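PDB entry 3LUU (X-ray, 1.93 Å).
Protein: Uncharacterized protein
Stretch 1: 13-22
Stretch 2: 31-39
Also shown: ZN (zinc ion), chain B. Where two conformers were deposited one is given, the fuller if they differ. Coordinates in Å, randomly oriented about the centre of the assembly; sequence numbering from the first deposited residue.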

# COMPACT_ATOMS: atom_id res chain seq x y z
N ARG A 13 8.60 -3.49 -2.14
CA ARG A 13 9.70 -3.09 -1.27
C ARG A 13 9.18 -2.07 -0.28
O ARG A 13 9.15 -0.89 -0.58
N PRO A 14 8.82 -2.52 0.93
CA PRO A 14 8.48 -1.53 1.94
C PRO A 14 9.76 -0.93 2.57
O PRO A 14 10.56 -1.67 3.17
N LEU A 15 9.95 0.38 2.41
CA LEU A 15 11.18 1.07 2.82
C LEU A 15 10.94 1.82 4.13
O LEU A 15 10.26 2.83 4.17
N MSE A 16 11.50 1.29 5.22
CA MSE A 16 11.25 1.84 6.55
C MSE A 16 11.86 3.22 6.77
O MSE A 16 11.30 4.02 7.49
N ILE A 17 13.02 3.48 6.19
CA ILE A 17 13.70 4.76 6.44
C ILE A 17 12.95 5.89 5.72
O ILE A 17 12.60 6.87 6.35
N SER A 18 12.68 5.74 4.44
CA SER A 18 11.96 6.72 3.67
C SER A 18 10.42 6.71 3.86
O SER A 18 9.74 7.64 3.46
N ARG A 19 9.90 5.66 4.48
CA ARG A 19 8.48 5.51 4.80
C ARG A 19 7.60 5.48 3.57
O ARG A 19 6.54 6.13 3.52
N VAL A 20 8.02 4.64 2.62
CA VAL A 20 7.28 4.45 1.38
C VAL A 20 7.35 3.01 0.97
O VAL A 20 8.33 2.28 1.26
N MSE A 21 6.27 2.57 0.33
CA MSE A 21 6.21 1.21 -0.21
C MSE A 21 6.29 1.31 -1.73
O MSE A 21 5.46 1.97 -2.37
N GLU A 22 7.31 0.68 -2.29
CA GLU A 22 7.49 0.63 -3.74
C GLU A 22 6.90 -0.66 -4.26
O GLU A 22 7.04 -1.71 -3.63
N SER A 31 5.16 2.18 -8.41
CA SER A 31 4.44 3.07 -7.51
C SER A 31 5.31 3.30 -6.31
O SER A 31 6.02 2.40 -5.87
N ARG A 32 5.30 4.53 -5.80
CA ARG A 32 5.93 4.84 -4.54
C ARG A 32 4.82 5.46 -3.69
O ARG A 32 4.49 6.64 -3.86
N LEU A 33 4.27 4.66 -2.78
CA LEU A 33 3.14 5.04 -1.96
C LEU A 33 3.62 5.22 -0.53
O LEU A 33 4.19 4.29 0.04
N THR A 34 3.43 6.42 0.05
CA THR A 34 3.88 6.63 1.43
C THR A 34 3.08 5.74 2.40
O THR A 34 1.87 5.46 2.22
N PHE A 35 3.76 5.30 3.45
CA PHE A 35 3.08 4.59 4.54
C PHE A 35 1.88 5.38 5.06
O PHE A 35 0.82 4.81 5.36
N GLU A 36 2.06 6.69 5.20
CA GLU A 36 1.00 7.58 5.66
C GLU A 36 -0.22 7.50 4.77
O GLU A 36 -1.32 7.36 5.25
N HIS A 37 -0.00 7.66 3.47
CA HIS A 37 -1.07 7.60 2.47
C HIS A 37 -1.82 6.27 2.53
O HIS A 37 -3.05 6.24 2.59
N LEU A 38 -1.07 5.18 2.59
CA LEU A 38 -1.67 3.85 2.70
C LEU A 38 -2.55 3.73 3.97
O LEU A 38 -3.67 3.19 3.94
N ARG A 39 -2.05 4.25 5.07
CA ARG A 39 -2.80 4.19 6.31
C ARG A 39 -4.08 5.02 6.25
O ARG A 39 -5.14 4.56 6.69

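What fills the apolar centre of the contact? It is the ring of F35, the first helical residue after strand 31-34, which has more of its area covered by the other stretch than any other residue here. Its CA-to-CB bond points sideways, but chi1 in the m well (-69°) swings the ring against stretch 1. R19 CA lies over one face of the ring, 4.0 Å from its centroid, a CH-pi contact; V20 N lies over the same ring. At the edge, P14 CB comes to 4.1 Å from F35 CZ. The selenomethionine M16 starts with its CA-to-CB bond pointing away, yet chi1 and chi2, both m, bring its SE back to 3.8 Å from F35 CE2, approaching the ring obliquely; chi3, also m, sets only the terminal CE.

How do the strand side chains join this core? Residues 20-22 and 31-34 run antiparallel, so paired side chains share a face of the sheet. M21 and L33 share one. M21, also selenomethionine, is extended through chi1 and chi2 (both t) before chi3 turns to p, and its CB lies 4.0 Å from F35 CE1 and 4.0 Å from L38 CD1. L38, m at chi1 and t at chi2, points toward stretch 1 from the helix. The backbone holds this pairing in register: M21 N donates to L33 O at 2.7 Å, and L33 N returns a bond to M21 O at 3.0 Å.

What occupies the other face of the sheet? V20, T34, E22 and R32 do. V20, in the m rotamer, sets CG1 3.9 Å from T34 CG2 and CG2 3.7 Å from R32 NH2, covering one face of the guanidinium. T34, with chi1 p, also caps the helix, its OG1 accepting from H37 N at 3.0 Å. H37 itself stays out of reach of stretch 1 and binds zinc through NE2 at 2.0 Å.

Where does the packing become polar? At E22, whose carboxylate joins two arginines. E22 OE2 forms a salt bridge with R32 NE at 2.8 Å, although the angle makes the hydrogen bond weak, while E22 OE1 accepts from R13 NE at 2.9 Å and R13 NH2 at 3.0 Å. Water 1 extends this edge, lying 2.7 Å from S18 OG and accepting a weak bond from R32 NH2 at 2.5 Å. At the helix start, F35 N donates to R19 O at 2.9 Å; water 2 donates to R19 O at 3.0 Å and accepts from E36 N at 3.0 Å, linking the turn to the helix.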

# COMPACT_ATOMS: atom_id res chain seq x y z
CB ARG A 13 10.83 -2.43 -2.06
CG ARG A 13 11.50 -3.38 -3.00
CD ARG A 13 12.52 -2.66 -3.82
NE ARG A 13 11.93 -1.66 -4.73
CZ ARG A 13 11.43 -1.92 -5.93
NH1 ARG A 13 11.39 -3.16 -6.41
NH2 ARG A 13 10.95 -0.93 -6.67
CB PRO A 14 7.65 -2.31 2.94
CG PRO A 14 8.01 -3.73 2.75
CD PRO A 14 8.64 -3.90 1.39
CB LEU A 15 11.66 2.01 1.72
CG LEU A 15 11.97 1.41 0.32
CD1 LEU A 15 12.09 2.51 -0.74
CD2 LEU A 15 13.24 0.50 0.36
CB MSE A 16 11.78 0.90 7.64
CG MSE A 16 11.31 -0.52 7.54
SE MSE A 16 9.37 -0.56 7.59
CE MSE A 16 9.18 0.58 9.16
CB ILE A 17 15.22 4.70 6.05
CG1 ILE A 17 15.92 3.54 6.81
CG2 ILE A 17 15.94 6.05 6.33
CD1 ILE A 17 15.71 3.55 8.30
CB SER A 18 12.35 6.59 2.21
OG SER A 18 12.00 5.32 1.72
CB ARG A 19 8.01 6.53 5.84
CG ARG A 19 8.93 6.55 7.06
CD ARG A 19 8.21 6.63 8.40
NE ARG A 19 7.66 7.95 8.69
CZ ARG A 19 8.36 9.04 9.01
NH1 ARG A 19 9.69 9.02 9.07
NH2 ARG A 19 7.73 10.19 9.27
CB VAL A 20 7.75 5.35 0.19
CG1 VAL A 20 7.80 6.80 0.60
CG2 VAL A 20 9.09 4.88 -0.38
CB MSE A 21 4.95 0.44 0.22
CG MSE A 21 5.09 -1.09 0.00
SE MSE A 21 3.49 -1.98 0.53
CE MSE A 21 2.16 -1.36 -0.71
CB GLU A 22 8.95 0.70 -4.11
CG GLU A 22 9.62 1.98 -3.67
CD GLU A 22 10.94 2.21 -4.36
OE1 GLU A 22 11.64 1.22 -4.62
OE2 GLU A 22 11.32 3.35 -4.62
CB SER A 31 3.11 2.47 -7.08
OG SER A 31 2.26 2.22 -8.19
CB ARG A 32 7.12 5.77 -4.71
CG ARG A 32 8.25 5.21 -5.55
CD ARG A 32 9.41 6.25 -5.71
NE ARG A 32 10.47 6.02 -4.73
CZ ARG A 32 10.58 6.60 -3.53
NH1 ARG A 32 9.71 7.51 -3.10
NH2 ARG A 32 11.59 6.26 -2.73
CB LEU A 33 2.06 3.96 -2.04
CG LEU A 33 1.39 3.84 -3.41
CD1 LEU A 33 0.57 2.56 -3.44
CD2 LEU A 33 0.54 5.09 -3.64
CB THR A 34 3.80 8.10 1.91
OG1 THR A 34 2.44 8.51 1.93
CG2 THR A 34 4.64 9.04 1.01
CB PHE A 35 4.08 4.33 5.67
CG PHE A 35 5.16 3.31 5.33
CD1 PHE A 35 5.10 2.52 4.19
CD2 PHE A 35 6.21 3.08 6.20
CE1 PHE A 35 6.08 1.59 3.90
CE2 PHE A 35 7.19 2.11 5.90
CZ PHE A 35 7.09 1.36 4.75
CB GLU A 36 1.49 9.01 5.66
CG GLU A 36 0.44 10.01 6.13
CD GLU A 36 0.84 11.47 5.92
OE1 GLU A 36 1.65 11.77 5.01
OE2 GLU A 36 0.35 12.31 6.71
CB HIS A 37 -0.47 7.86 1.09
CG HIS A 37 -1.46 8.07 -0.00
ND1 HIS A 37 -1.09 8.12 -1.33
CD2 HIS A 37 -2.80 8.26 0.02
CE1 HIS A 37 -2.15 8.33 -2.07
NE2 HIS A 37 -3.20 8.40 -1.29
CB LEU A 38 -0.57 2.77 2.69
CG LEU A 38 0.19 2.58 1.37
CD1 LEU A 38 1.50 1.85 1.64
CD2 LEU A 38 -0.66 1.81 0.36
CB ARG A 39 -1.89 4.61 7.48
CG ARG A 39 -2.54 4.59 8.86
CD ARG A 39 -3.07 3.24 9.23
NE ARG A 39 -3.86 3.30 10.44
CZ ARG A 39 -5.18 3.51 10.49
NH1 ARG A 39 -5.89 3.68 9.39
NH2 ARG A 39 -5.79 3.56 11.66
ZN ZN B . -5.03 9.08 -1.88
O HOH W 1 13.00 5.96 -0.73
O HOH W 2 4.82 7.81 5.26